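Local coordinates for protein isoprenyl transferase (Campylobacter jejuni, PDB 3UGS) that probably catalyses the magnesium-dependent condensation of isopentenyl diphosphate with allylic diphosphates to build undecaprenyl diphosphate, working as a homodimer, at residues Asn53-Phe59 against Val128-Tyr134; Leu82-Leu86 against Lys112-Val116; Ile140-Arg146 against Leu159-Asp164; Leu167-Met172 against Gln188-Ile194. All coordinates share one frame; numbering follows the deposited sequence.

Interaction 1. Residues Asn53-Phe59 against Val128-Tyr134; sequences NLSLFAF and VNLAISY. With FFT ((2Z,6Z)-3,7,11-trimethyldodeca-2,6,10-trien-1-yl dihydrogen phosphate), chain C.
Ala131 O takes two backbone bonds at once, from Ala58 N at 3.0 Å and from Phe59 N at 3.2 Å. Both donors lie in its carbonyl plane. The regular parallel pairing of the two strands gives way here. Upstream it is orderly: Leu56 N bonds to Asn129 O and Leu56 O accepts from Ala131 N. Downstream, Tyr134 N bonds to Phe59 O.

The Asn129 amide joins two side chains of the other strand. Its ND2 gives one N-H to Asn53 OD1 at 2.8 Å, on a lone pair, with the two amides nearly coplanar. It also bonds to Ser55 OG at 3.2 Å, and that hydroxyl has a second partner in His9.

Phe57 lies on the same side of the sheet as Ser55, Asn129 and Ala131. The methyl C12 of the bound (2Z,6Z)-farnesyl monophosphate sits 3.6 Å above the centre of its ring. Tyr134 turns an edge to Phe57 in an offset edge-to-face pair, planes at 83°. The segments belong to two neighbouring inner strands of the parallel sheet of the cis-prenyltransferase fold. Phe57 thus offers one ring face to a prenyl methyl, beside the carbonyls of Phe57 and Ala58, and hydrogen-bonded backbone holds it there.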
loop_
_atom_site.group_PDB
_atom_site.type_symbol
_atom_site.label_atom_id
_atom_site.label_comp_id
_atom_site.label_asym_id
_atom_site.label_seq_id
_atom_site.Cartn_x
_atom_site.Cartn_y
_atom_site.Cartn_z
ATOM N N ASN A 53 19.189 2.955 0.972
ATOM C CA ASN A 53 18.121 3.876 1.379
ATOM C C ASN A 53 17.335 3.354 2.546
ATOM O O ASN A 53 16.886 2.204 2.537
ATOM C CB ASN A 53 17.129 4.163 0.260
ATOM C CG ASN A 53 17.603 5.233 -0.671
ATOM O OD1 ASN A 53 17.139 6.390 -0.568
ATOM N ND2 ASN A 53 18.533 4.885 -1.562
ATOM N N LEU A 54 17.183 4.238 3.517
ATOM C CA LEU A 54 16.430 3.972 4.725
ATOM C C LEU A 54 15.399 5.061 4.920
ATOM O O LEU A 54 15.725 6.243 5.061
ATOM C CB LEU A 54 17.330 3.858 5.951
ATOM C CG LEU A 54 16.619 3.748 7.291
ATOM C CD1 LEU A 54 15.956 2.388 7.483
ATOM C CD2 LEU A 54 17.627 4.061 8.415
ATOM N N SER A 55 14.151 4.622 4.937
ATOM C CA SER A 55 13.024 5.532 4.953
ATOM C C SER A 55 12.277 5.410 6.242
ATOM O O SER A 55 11.890 4.326 6.666
ATOM C CB SER A 55 12.105 5.324 3.765
ATOM O OG SER A 55 12.709 5.815 2.560
ATOM N N LEU A 56 12.105 6.574 6.870
ATOM C CA LEU A 56 11.487 6.663 8.217
ATOM C C LEU A 56 10.304 7.587 8.214
ATOM O O LEU A 56 10.328 8.574 7.545
ATOM C CB LEU A 56 12.484 7.123 9.303
ATOM C CG LEU A 56 13.831 6.379 9.285
ATOM C CD1 LEU A 56 14.789 7.091 10.236
ATOM C CD2 LEU A 56 13.688 4.865 9.600
ATOM N N PHE A 57 9.295 7.230 8.991
ATOM C CA PHE A 57 8.039 7.957 9.059
ATOM C C PHE A 57 7.940 8.734 10.349
ATOM O O PHE A 57 7.719 8.188 11.396
ATOM C CB PHE A 57 6.809 7.029 8.948
ATOM C CG PHE A 57 5.588 7.694 8.338
ATOM C CD1 PHE A 57 5.545 9.066 8.106
ATOM C CD2 PHE A 57 4.489 6.944 7.981
ATOM C CE1 PHE A 57 4.426 9.648 7.519
ATOM C CE2 PHE A 57 3.384 7.524 7.397
ATOM C CZ PHE A 57 3.350 8.869 7.173
ATOM N N ALA A 58 8.041 10.039 10.237
ATOM C CA ALA A 58 8.019 10.912 11.434
ATOM C C ALA A 58 6.637 11.479 11.733
ATOM O O ALA A 58 6.108 11.320 12.821
ATOM C CB ALA A 58 9.027 12.040 11.279
ATOM N N PHE A 59 6.093 12.158 10.732
ATOM C CA PHE A 59 4.825 12.900 10.836
ATOM C C PHE A 59 4.094 12.925 9.469
ATOM O O PHE A 59 4.670 13.215 8.389
ATOM C CB PHE A 59 5.071 14.351 11.313
ATOM C CG PHE A 59 3.816 15.090 11.767
ATOM C CD1 PHE A 59 3.397 15.042 13.078
ATOM C CD2 PHE A 59 3.074 15.853 10.875
ATOM C CE1 PHE A 59 2.261 15.744 13.506
ATOM C CE2 PHE A 59 1.932 16.540 11.275
ATOM C CZ PHE A 59 1.512 16.472 12.591
ATOM N N VAL A 128 19.216 8.560 4.457
ATOM C CA VAL A 128 18.073 8.540 5.350
ATOM C C VAL A 128 16.980 9.497 4.868
ATOM O O VAL A 128 17.085 10.743 4.931
ATOM C CB VAL A 128 18.440 8.875 6.785
ATOM C CG1 VAL A 128 17.171 8.909 7.640
ATOM C CG2 VAL A 128 19.448 7.872 7.326
ATOM N N ASN A 129 15.930 8.871 4.357
ATOM C CA ASN A 129 14.720 9.580 3.865
ATOM C C ASN A 129 13.701 9.757 5.007
ATOM O O ASN A 129 13.155 8.797 5.550
ATOM C CB ASN A 129 14.059 8.860 2.706
ATOM C CG ASN A 129 15.025 8.569 1.579
ATOM O OD1 ASN A 129 15.653 9.485 1.067
ATOM N ND2 ASN A 129 15.132 7.301 1.171
ATOM N N LEU A 130 13.496 11.011 5.351
ATOM C CA LEU A 130 12.652 11.367 6.488
ATOM C C LEU A 130 11.342 11.972 6.001
ATOM O O LEU A 130 11.299 13.068 5.421
ATOM C CB LEU A 130 13.379 12.332 7.439
ATOM C CG LEU A 130 12.776 12.493 8.846
ATOM C CD1 LEU A 130 12.776 11.172 9.636
ATOM C CD2 LEU A 130 13.539 13.565 9.625
ATOM N N ALA A 131 10.283 11.226 6.250
ATOM C CA ALA A 131 8.920 11.632 5.887
ATOM C C ALA A 131 8.248 12.490 6.949
ATOM O O ALA A 131 7.852 12.025 8.008
ATOM C CB ALA A 131 8.074 10.413 5.570
ATOM N N ILE A 132 8.125 13.765 6.635
ATOM C CA ILE A 132 7.600 14.786 7.595
ATOM C C ILE A 132 6.517 15.634 6.984
ATOM O O ILE A 132 6.716 16.235 5.932
ATOM C CB ILE A 132 8.658 15.790 8.090
ATOM C CG1 ILE A 132 9.950 15.082 8.375
ATOM C CG2 ILE A 132 8.176 16.516 9.335
ATOM C CD1 ILE A 132 11.115 16.060 8.499
ATOM N N SER A 133 5.397 15.710 7.690
ATOM C CA SER A 133 4.175 16.264 7.109
ATOM C C SER A 133 3.997 15.623 5.722
ATOM O O SER A 133 3.803 16.266 4.714
ATOM C CB SER A 133 4.256 17.784 6.959
ATOM O OG SER A 133 3.071 18.253 6.310
ATOM N N TYR A 134 4.142 14.328 5.717
ATOM C CA TYR A 134 4.114 13.536 4.493
ATOM C C TYR A 134 2.908 12.612 4.429
ATOM O O TYR A 134 2.523 11.971 5.377
ATOM C CB TYR A 134 5.384 12.707 4.336
ATOM C CG TYR A 134 5.261 11.636 3.309
ATOM C CD1 TYR A 134 5.781 11.811 2.028
ATOM C CD2 TYR A 134 4.577 10.468 3.590
ATOM C CE1 TYR A 134 5.645 10.825 1.059
ATOM C CE2 TYR A 134 4.427 9.499 2.639
ATOM C CZ TYR A 134 4.960 9.668 1.376
ATOM O OH TYR A 134 4.797 8.661 0.425
HETATM O O3 FFT C . -0.444 3.292 11.829
HETATM P P FFT C . -0.136 4.126 13.044
HETATM O O1 FFT C . 0.895 3.509 13.937
HETATM O O2 FFT C . -1.414 4.621 13.696
HETATM O O FFT C . 0.593 5.489 12.552
HETATM C C14 FFT C . 1.945 5.467 12.048
HETATM C C13 FFT C . 2.329 6.806 11.458
HETATM C C11 FFT C . 3.384 7.500 11.872
HETATM C C12 FFT C . 3.706 8.811 11.262
HETATM C C10 FFT C . 4.342 6.950 12.893
HETATM C C9 FFT C . 4.517 7.873 14.064
HETATM C C8 FFT C . 5.227 7.140 15.188
HETATM C C6 FFT C . 6.461 7.495 15.597
HETATM C C7 FFT C . 7.155 6.782 16.734
HETATM C C5 FFT C . 7.163 8.633 14.910
HETATM C C4 FFT C . 8.046 9.276 15.954
HETATM C C3 FFT C . 8.542 10.635 15.523
HETATM C C1 FFT C . 9.608 11.179 16.159
HETATM C C2 FFT C . 10.298 10.431 17.289
HETATM C C FFT C . 10.102 12.541 15.718
#

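Interaction 2. Residues Leu82-Leu86 against Lys112-Val116; sequences LDEAL and KITLV
Helix segments 82-86 and 112-116 run in nearly the same direction, with their axes 9.9 Å apart and crossing at 24°. No hydrogen bond joins them, and side chains fill the gap.

Val116 lies centrally in the packing. Its CG2 is anti to the backbone N and rests 4.0 Å from Ala85 CB. Its CB faces Leu86 CG at 4.1 Å. Leu86 also sends both methyls to Leu115 CD2, the two side chains crossing at about a right angle. At the other end Leu82 splits its branches. CD1 reaches Ile113 CG1 at 4.1 Å, and CD2 approaches Val116 CG1.

Lys112 stretches its extended chain past Leu82 to Asp83, where a salt bridge forms, although the place of Asp83 OD1 in the model is doubtful. Lys112 NZ has a second acidic partner in Asp79, one helical turn before Asp83. Ile113 and Val116 also touch strand 94-99, so helix 107-120 packs on the outermost strand at that side within the chain. The seam is made of Leu, Val, Ile and Ala side chains, so hydrophobic packing carries the contact and the less certain ion pair adds to it.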
loop_
_atom_site.group_PDB
_atom_site.type_symbol
_atom_site.label_atom_id
_atom_site.label_comp_id
_atom_site.label_asym_id
_atom_site.label_seq_id
_atom_site.Cartn_x
_atom_site.Cartn_y
_atom_site.Cartn_z
ATOM N N LEU A 82 16.928 16.216 14.802
ATOM C CA LEU A 82 17.545 17.034 13.754
ATOM C C LEU A 82 18.935 17.513 14.207
ATOM O O LEU A 82 19.880 17.546 13.446
ATOM C CB LEU A 82 16.679 18.236 13.389
ATOM C CG LEU A 82 15.494 17.881 12.477
ATOM C CD1 LEU A 82 14.666 19.118 12.176
ATOM C CD2 LEU A 82 15.969 17.190 11.205
ATOM N N ASP A 83 19.004 17.864 15.473
ATOM C CA ASP A 83 20.274 18.280 16.125
ATOM C C ASP A 83 21.322 17.167 16.124
ATOM O O ASP A 83 22.458 17.356 15.711
ATOM C CB ASP A 83 20.033 18.752 17.555
ATOM C CG ASP A 83 19.267 20.095 17.621
ATOM O OD1 ASP A 83 19.313 20.904 16.659
ATOM O OD2 ASP A 83 18.624 20.328 18.666
ATOM N N GLU A 84 20.912 15.987 16.553
ATOM C CA GLU A 84 21.781 14.765 16.510
ATOM C C GLU A 84 22.352 14.576 15.116
ATOM O O GLU A 84 23.530 14.310 14.921
ATOM C CB GLU A 84 21.047 13.472 16.894
ATOM C CG GLU A 84 20.993 13.207 18.388
ATOM C CD GLU A 84 22.242 12.528 18.932
ATOM O OE1 GLU A 84 23.092 12.085 18.127
ATOM O OE2 GLU A 84 22.367 12.438 20.180
ATOM N N ALA A 85 21.472 14.748 14.152
ATOM C CA ALA A 85 21.830 14.572 12.720
ATOM C C ALA A 85 22.767 15.684 12.241
ATOM O O ALA A 85 23.657 15.473 11.442
ATOM C CB ALA A 85 20.579 14.480 11.838
ATOM N N LEU A 86 22.559 16.883 12.754
ATOM C CA LEU A 86 23.481 18.011 12.456
ATOM C C LEU A 86 24.853 17.698 13.034
ATOM O O LEU A 86 25.880 18.092 12.500
ATOM C CB LEU A 86 23.018 19.342 13.056
ATOM C CG LEU A 86 22.297 20.232 12.042
ATOM C CD1 LEU A 86 21.560 21.334 12.812
ATOM C CD2 LEU A 86 23.241 20.763 10.963
ATOM N N LYS A 112 15.989 24.351 9.508
ATOM C CA LYS A 112 16.848 23.408 10.205
ATOM C C LYS A 112 16.967 22.095 9.425
ATOM O O LYS A 112 18.000 21.473 9.359
ATOM C CB LYS A 112 16.269 23.165 11.569
ATOM C CG LYS A 112 17.239 22.583 12.553
ATOM C CD LYS A 112 16.558 22.408 13.893
ATOM C CE LYS A 112 17.586 22.129 14.960
ATOM N NZ LYS A 112 17.094 22.556 16.298
ATOM N N ILE A 113 15.871 21.703 8.818
ATOM C CA ILE A 113 15.857 20.585 7.843
ATOM C C ILE A 113 16.800 20.873 6.690
ATOM O O ILE A 113 17.632 20.050 6.341
ATOM C CB ILE A 113 14.449 20.315 7.256
ATOM C CG1 ILE A 113 13.592 19.568 8.276
ATOM C CG2 ILE A 113 14.524 19.494 5.972
ATOM C CD1 ILE A 113 12.110 19.818 8.114
ATOM N N THR A 114 16.616 22.039 6.101
ATOM C CA THR A 114 17.406 22.453 4.925
ATOM C C THR A 114 18.883 22.455 5.265
ATOM O O THR A 114 19.729 22.058 4.498
ATOM C CB THR A 114 17.078 23.866 4.436
ATOM O OG1 THR A 114 16.878 24.684 5.590
ATOM C CG2 THR A 114 15.827 23.888 3.534
ATOM N N LEU A 115 19.149 22.885 6.467
ATOM C CA LEU A 115 20.513 22.966 6.977
ATOM C C LEU A 115 21.201 21.614 6.971
ATOM O O LEU A 115 22.275 21.436 6.371
ATOM C CB LEU A 115 20.525 23.514 8.405
ATOM C CG LEU A 115 21.900 24.073 8.836
ATOM C CD1 LEU A 115 22.295 25.300 8.009
ATOM C CD2 LEU A 115 21.894 24.386 10.338
ATOM N N VAL A 116 20.593 20.660 7.655
ATOM C CA VAL A 116 21.236 19.327 7.765
ATOM C C VAL A 116 21.262 18.709 6.370
ATOM O O VAL A 116 22.205 18.046 5.977
ATOM C CB VAL A 116 20.568 18.384 8.786
ATOM C CG1 VAL A 116 19.123 18.123 8.415
ATOM C CG2 VAL A 116 21.299 17.049 8.878
#

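Interaction 3. Residues Ile140-Arg146 against Leu159-Asp164; sequences IIRAAKR and LTQNLD
Asp164 OD1 is gripped by three N-H donors from two arginines, in a salt-bridge network of Arg142, Arg146 and Asp164. The network joins helix 136-149 to the loop that follows helix 156-161.

Arg142 meets the carboxylate end-on, one nitrogen to each oxygen. NH1 bonds to Asp164 OD2 at 2.6 Å and comes from above the carboxylate plane. NH2 reaches OD1 on the syn side. The bend at chi3 (-77°) turns this guanidinium toward the acid, and NE is held by Asp138. Arg146 sends both NH1 and NH2 to Asp164 OD1, with NH1 on the anti side at 2.9 Å. The same NH1 also bonds to Asn162 O at 2.8 Å, which ties the loop backbone to the helix. OD2 has a further donor in Gly100 N. With so many donors the carboxylate is probably held in its charged form.

Below the charges the contact is apolar. Leu163 CD2 packs against Ala143 CB at 3.9 Å and against Ile140 CG1 at 4.3 Å. Ile140 also meets its own counterpart in the second subunit, and Leu159 touches Ile141 there, so this helix pair forms part of the dimer interface. Leu159 has CG anti to its backbone N (chi1 172°), and its CD2 methyl lies 3.4 Å from Ala143 CB and 4.1 Å from Ala144 CB.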
loop_
_atom_site.group_PDB
_atom_site.type_symbol
_atom_site.label_atom_id
_atom_site.label_comp_id
_atom_site.label_asym_id
_atom_site.label_seq_id
_atom_site.Cartn_x
_atom_site.Cartn_y
_atom_site.Cartn_z
ATOM N N ILE A 140 1.628 11.581 -4.223
ATOM C CA ILE A 140 1.131 11.139 -5.549
ATOM C C ILE A 140 0.511 12.294 -6.364
ATOM O O ILE A 140 0.744 12.450 -7.566
ATOM C CB ILE A 140 0.147 9.974 -5.456
ATOM C CG1 ILE A 140 0.880 8.706 -4.970
ATOM C CG2 ILE A 140 -0.519 9.714 -6.809
ATOM C CD1 ILE A 140 -0.033 7.513 -4.783
ATOM N N ILE A 141 -0.271 13.107 -5.684
ATOM C CA ILE A 141 -0.918 14.305 -6.317
ATOM C C ILE A 141 0.127 15.310 -6.761
ATOM O O ILE A 141 0.090 15.841 -7.847
ATOM C CB ILE A 141 -1.954 15.005 -5.408
ATOM C CG1 ILE A 141 -3.375 14.606 -5.835
ATOM C CG2 ILE A 141 -1.969 16.515 -5.681
ATOM C CD1 ILE A 141 -3.809 13.193 -5.625
ATOM N N ARG A 142 1.082 15.533 -5.894
ATOM C CA ARG A 142 2.179 16.458 -6.156
ATOM C C ARG A 142 3.033 15.975 -7.330
ATOM O O ARG A 142 3.545 16.748 -8.129
ATOM C CB ARG A 142 3.044 16.717 -4.898
ATOM C CG ARG A 142 2.238 17.431 -3.791
ATOM C CD ARG A 142 3.030 18.089 -2.668
ATOM N NE ARG A 142 3.496 17.040 -1.751
ATOM C CZ ARG A 142 4.701 16.496 -1.779
ATOM N NH1 ARG A 142 4.995 15.487 -0.958
ATOM N NH2 ARG A 142 5.606 16.959 -2.626
ATOM N N ALA A 143 3.185 14.676 -7.427
ATOM C CA ALA A 143 3.988 14.110 -8.517
ATOM C C ALA A 143 3.286 14.301 -9.854
ATOM O O ALA A 143 3.918 14.615 -10.875
ATOM C CB ALA A 143 4.264 12.667 -8.289
ATOM N N ALA A 144 1.966 14.127 -9.825
ATOM C CA ALA A 144 1.116 14.280 -11.033
ATOM C C ALA A 144 1.132 15.744 -11.566
ATOM O O ALA A 144 1.072 15.996 -12.750
ATOM C CB ALA A 144 -0.320 13.854 -10.766
ATOM N N LYS A 145 1.173 16.687 -10.654
ATOM C CA LYS A 145 1.211 18.099 -11.036
ATOM C C LYS A 145 2.565 18.464 -11.650
ATOM O O LYS A 145 2.636 19.244 -12.580
ATOM C CB LYS A 145 0.911 18.997 -9.851
ATOM C CG LYS A 145 -0.497 18.800 -9.332
ATOM C CD LYS A 145 -0.635 19.433 -7.964
ATOM C CE LYS A 145 -1.930 20.220 -7.843
ATOM N NZ LYS A 145 -1.789 21.154 -6.688
ATOM N N ARG A 146 3.623 17.909 -11.084
ATOM C CA ARG A 146 4.972 18.112 -11.610
ATOM C C ARG A 146 5.104 17.602 -13.060
ATOM O O ARG A 146 5.817 18.169 -13.899
ATOM C CB ARG A 146 6.031 17.403 -10.772
ATOM C CG ARG A 146 6.334 18.030 -9.442
ATOM C CD ARG A 146 7.150 17.038 -8.576
ATOM N NE ARG A 146 7.597 17.662 -7.342
ATOM C CZ ARG A 146 7.778 17.042 -6.187
ATOM N NH1 ARG A 146 7.581 15.719 -6.071
ATOM N NH2 ARG A 146 8.152 17.763 -5.139
ATOM N N LEU A 159 5.172 9.545 -13.526
ATOM C CA LEU A 159 4.697 9.864 -12.190
ATOM C C LEU A 159 5.682 9.335 -11.156
ATOM O O LEU A 159 6.023 9.989 -10.210
ATOM C CB LEU A 159 3.307 9.303 -11.994
ATOM C CG LEU A 159 2.528 9.282 -10.671
ATOM C CD1 LEU A 159 3.200 8.485 -9.559
ATOM C CD2 LEU A 159 2.229 10.688 -10.235
ATOM N N THR A 160 6.158 8.135 -11.371
ATOM C CA THR A 160 7.194 7.572 -10.510
ATOM C C THR A 160 8.383 8.509 -10.353
ATOM O O THR A 160 8.810 8.830 -9.258
ATOM C CB THR A 160 7.664 6.219 -11.071
ATOM O OG1 THR A 160 6.524 5.359 -11.134
ATOM C CG2 THR A 160 8.714 5.608 -10.257
ATOM N N GLN A 161 8.919 8.919 -11.480
ATOM C CA GLN A 161 10.162 9.737 -11.513
ATOM C C GLN A 161 9.967 11.132 -10.896
ATOM O O GLN A 161 10.905 11.848 -10.637
ATOM C CB GLN A 161 10.731 9.904 -12.928
ATOM C CG GLN A 161 11.256 8.610 -13.522
ATOM C CD GLN A 161 12.056 7.771 -12.498
ATOM O OE1 GLN A 161 11.670 6.602 -12.172
ATOM N NE2 GLN A 161 13.191 8.342 -11.994
ATOM N N ASN A 162 8.737 11.510 -10.710
ATOM C CA ASN A 162 8.422 12.820 -10.119
ATOM C C ASN A 162 7.939 12.787 -8.677
ATOM O O ASN A 162 7.624 13.833 -8.079
ATOM C CB ASN A 162 7.460 13.627 -10.997
ATOM C CG ASN A 162 8.160 14.216 -12.214
ATOM O OD1 ASN A 162 8.839 15.252 -12.092
ATOM N ND2 ASN A 162 8.036 13.552 -13.375
ATOM N N LEU A 163 7.898 11.584 -8.127
ATOM C CA LEU A 163 7.617 11.421 -6.696
ATOM C C LEU A 163 8.719 12.115 -5.903
ATOM O O LEU A 163 9.794 12.345 -6.393
ATOM C CB LEU A 163 7.480 9.966 -6.282
ATOM C CG LEU A 163 6.243 9.203 -6.745
ATOM C CD1 LEU A 163 6.522 7.711 -6.631
ATOM C CD2 LEU A 163 5.013 9.616 -5.947
ATOM N N ASP A 164 8.394 12.514 -4.674
ATOM C CA ASP A 164 9.418 13.044 -3.734
ATOM C C ASP A 164 10.537 12.005 -3.600
ATOM O O ASP A 164 11.689 12.337 -3.409
ATOM C CB ASP A 164 8.856 13.271 -2.340
ATOM C CG ASP A 164 8.074 14.552 -2.217
ATOM O OD1 ASP A 164 8.007 15.358 -3.192
ATOM O OD2 ASP A 164 7.533 14.774 -1.100
#

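Interaction 4. Residues Leu167-Met172 against Gln188-Ile194; sequences LDVDLM and QCSYAEI
Segments 167-172 and 188-194 run side by side and become parallel strands only at their C-terminal ends, where Leu171 pairs with Glu193 and Met172 with Ile194. Glu193 N bonds to Asp170 O at 2.9 Å, and Met172 N bonds to Glu193 O at 2.8 Å in a nearly straight bond (177°). Before the strands, Val169 N bonds to Gln188 O from well above its carbonyl plane. A type I turn from Cys189 to Ala192 brings the second segment round into its strand.

Val169 packs against the turn. Its CG1, anti to the backbone N (chi1 166°), faces Ala192 CB at 3.5 Å. Its CB lies 3.8 Å from Cys189 SG. Met172 bends at chi2 and chi3, which brings its CE round toward the same sulfur. Further along, Met172 CB meets Ile194 CG1 at 4.1 Å. On the other side of the sheet, Leu171 CD1 leans over the backbone of Glu193, 3.4 Å from Glu193 O.

The acidic ends have partners elsewhere. Glu193 pairs with Arg219 and with Arg180 of the second subunit, and Asp168 pairs with Arg137 of the second subunit. Glu193 probably binds magnesium, as in related enzymes. This is the last strand pair of the cis-prenyltransferase sheet within this chain, where Ile194 forms backbone hydrogen bonds with the second subunit and a probable metal site adjoins the dimer interface.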
loop_
_atom_site.group_PDB
_atom_site.type_symbol
_atom_site.label_atom_id
_atom_site.label_comp_id
_atom_site.label_asym_id
_atom_site.label_seq_id
_atom_site.Cartn_x
_atom_site.Cartn_y
_atom_site.Cartn_z
ATOM N N LEU A 167 12.162 5.904 -5.609
ATOM C CA LEU A 167 12.694 4.537 -5.377
ATOM C C LEU A 167 11.682 3.554 -4.776
ATOM O O LEU A 167 11.106 3.773 -3.704
ATOM C CB LEU A 167 13.941 4.576 -4.486
ATOM C CG LEU A 167 14.741 3.260 -4.445
ATOM C CD1 LEU A 167 15.336 2.852 -5.783
ATOM C CD2 LEU A 167 15.842 3.387 -3.423
ATOM N N ASP A 168 11.488 2.459 -5.483
ATOM C CA ASP A 168 10.605 1.360 -4.989
ATOM C C ASP A 168 11.145 0.869 -3.630
ATOM O O ASP A 168 12.346 0.821 -3.361
ATOM C CB ASP A 168 10.498 0.147 -5.921
ATOM C CG ASP A 168 9.724 0.416 -7.228
ATOM O OD1 ASP A 168 8.895 1.350 -7.298
ATOM O OD2 ASP A 168 9.955 -0.347 -8.213
ATOM N N VAL A 169 10.194 0.606 -2.755
ATOM C CA VAL A 169 10.452 -0.011 -1.452
ATOM C C VAL A 169 10.558 -1.513 -1.683
ATOM O O VAL A 169 9.712 -2.137 -2.304
ATOM C CB VAL A 169 9.335 0.266 -0.415
ATOM C CG1 VAL A 169 9.472 -0.659 0.802
ATOM C CG2 VAL A 169 9.298 1.752 -0.040
ATOM N N ASP A 170 11.646 -2.069 -1.220
ATOM C CA ASP A 170 11.857 -3.546 -1.247
ATOM C C ASP A 170 11.275 -4.215 -0.049
ATOM O O ASP A 170 10.563 -5.214 -0.146
ATOM C CB ASP A 170 13.332 -3.867 -1.343
ATOM C CG ASP A 170 13.953 -3.246 -2.602
ATOM O OD1 ASP A 170 13.467 -3.552 -3.741
ATOM O OD2 ASP A 170 14.903 -2.441 -2.449
ATOM N N LEU A 171 11.580 -3.612 1.092
ATOM C CA LEU A 171 11.034 -4.049 2.404
ATOM C C LEU A 171 10.396 -2.941 3.233
ATOM O O LEU A 171 11.011 -1.941 3.575
ATOM C CB LEU A 171 12.092 -4.751 3.238
ATOM C CG LEU A 171 11.528 -5.367 4.516
ATOM C CD1 LEU A 171 10.449 -6.398 4.230
ATOM C CD2 LEU A 171 12.621 -5.980 5.367
ATOM N N MET A 172 9.139 -3.171 3.546
ATOM C CA MET A 172 8.359 -2.327 4.456
ATOM C C MET A 172 8.218 -3.038 5.806
ATOM O O MET A 172 7.471 -3.988 5.958
ATOM C CB MET A 172 6.986 -1.983 3.882
ATOM C CG MET A 172 6.081 -1.189 4.810
ATOM S SD MET A 172 6.663 0.479 5.149
ATOM C CE MET A 172 6.154 1.430 3.741
ATOM N N GLN A 188 5.204 3.473 -3.999
ATOM C CA GLN A 188 6.507 2.788 -3.919
ATOM C C GLN A 188 6.393 1.320 -3.421
ATOM O O GLN A 188 7.192 0.433 -3.749
ATOM C CB GLN A 188 7.461 3.567 -3.054
ATOM C CG GLN A 188 7.842 4.943 -3.585
ATOM C CD GLN A 188 6.910 6.038 -3.029
ATOM O OE1 GLN A 188 5.835 5.731 -2.515
ATOM N NE2 GLN A 188 7.340 7.314 -3.110
ATOM N N CYS A 189 5.346 1.083 -2.662
ATOM C CA CYS A 189 5.149 -0.210 -2.000
ATOM C C CYS A 189 4.330 -1.206 -2.807
ATOM O O CYS A 189 3.963 -2.260 -2.316
ATOM C CB CYS A 189 4.501 -0.009 -0.615
ATOM S SG CYS A 189 5.686 0.527 0.688
ATOM N N SER A 190 4.022 -0.872 -4.048
ATOM C CA SER A 190 3.078 -1.706 -4.823
ATOM C C SER A 190 3.450 -3.174 -4.731
ATOM O O SER A 190 2.590 -4.038 -4.489
ATOM C CB SER A 190 2.960 -1.297 -6.296
ATOM O OG SER A 190 4.209 -1.216 -6.895
ATOM N N TYR A 191 4.746 -3.410 -4.949
ATOM C CA TYR A 191 5.380 -4.755 -4.827
ATOM C C TYR A 191 6.402 -4.947 -3.666
ATOM O O TYR A 191 7.167 -5.901 -3.612
ATOM C CB TYR A 191 6.023 -5.142 -6.146
ATOM C CG TYR A 191 4.977 -5.576 -7.125
ATOM C CD1 TYR A 191 4.443 -6.874 -7.079
ATOM C CD2 TYR A 191 4.468 -4.691 -8.056
ATOM C CE1 TYR A 191 3.441 -7.276 -7.959
ATOM C CE2 TYR A 191 3.458 -5.077 -8.927
ATOM C CZ TYR A 191 2.956 -6.367 -8.870
ATOM O OH TYR A 191 1.967 -6.727 -9.763
ATOM N N ALA A 192 6.384 -4.019 -2.736
ATOM C CA ALA A 192 7.206 -4.126 -1.540
ATOM C C ALA A 192 6.791 -5.342 -0.661
ATOM O O ALA A 192 5.621 -5.634 -0.418
ATOM C CB ALA A 192 7.160 -2.853 -0.728
ATOM N N GLU A 193 7.799 -6.044 -0.194
ATOM C CA GLU A 193 7.600 -7.105 0.785
ATOM C C GLU A 193 7.294 -6.426 2.090
ATOM O O GLU A 193 7.818 -5.351 2.400
ATOM C CB GLU A 193 8.811 -8.010 0.933
ATOM C CG GLU A 193 9.081 -8.903 -0.291
ATOM C CD GLU A 193 7.936 -9.867 -0.550
ATOM O OE1 GLU A 193 7.240 -10.253 0.407
ATOM O OE2 GLU A 193 7.724 -10.249 -1.710
ATOM N N ILE A 194 6.394 -7.042 2.823
ATOM C CA ILE A 194 5.887 -6.439 4.044
ATOM C C ILE A 194 6.114 -7.338 5.234
ATOM O O ILE A 194 5.906 -8.555 5.171
ATOM C CB ILE A 194 4.411 -6.103 3.943
ATOM C CG1 ILE A 194 4.212 -4.925 2.984
ATOM C CG2 ILE A 194 3.871 -5.687 5.293
ATOM C CD1 ILE A 194 2.765 -4.712 2.627
#

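Along the chain, interaction 2 falls between the two strands of interaction 1; interactions 3 and 4 follow in series. Interactions 1 and 4 reach the same six-stranded parallel sheet, with centres about 14 Å apart. They touch where Asn53 meets Leu167. Interaction 2 packs helices 68-88 and 107-120 at one side, and Ile113 touches Ile132 of interaction 1. Its centre is about 27 Å from that of interaction 4, across the middle of the chain. The centre of interaction 3 is about 17 Å from those of interactions 1 and 4, and Leu163 touches Gln188. Interaction 1, with two residues of the prenyl pocket, lies near the chain's centre; interactions 3 and 4 make dimer contacts.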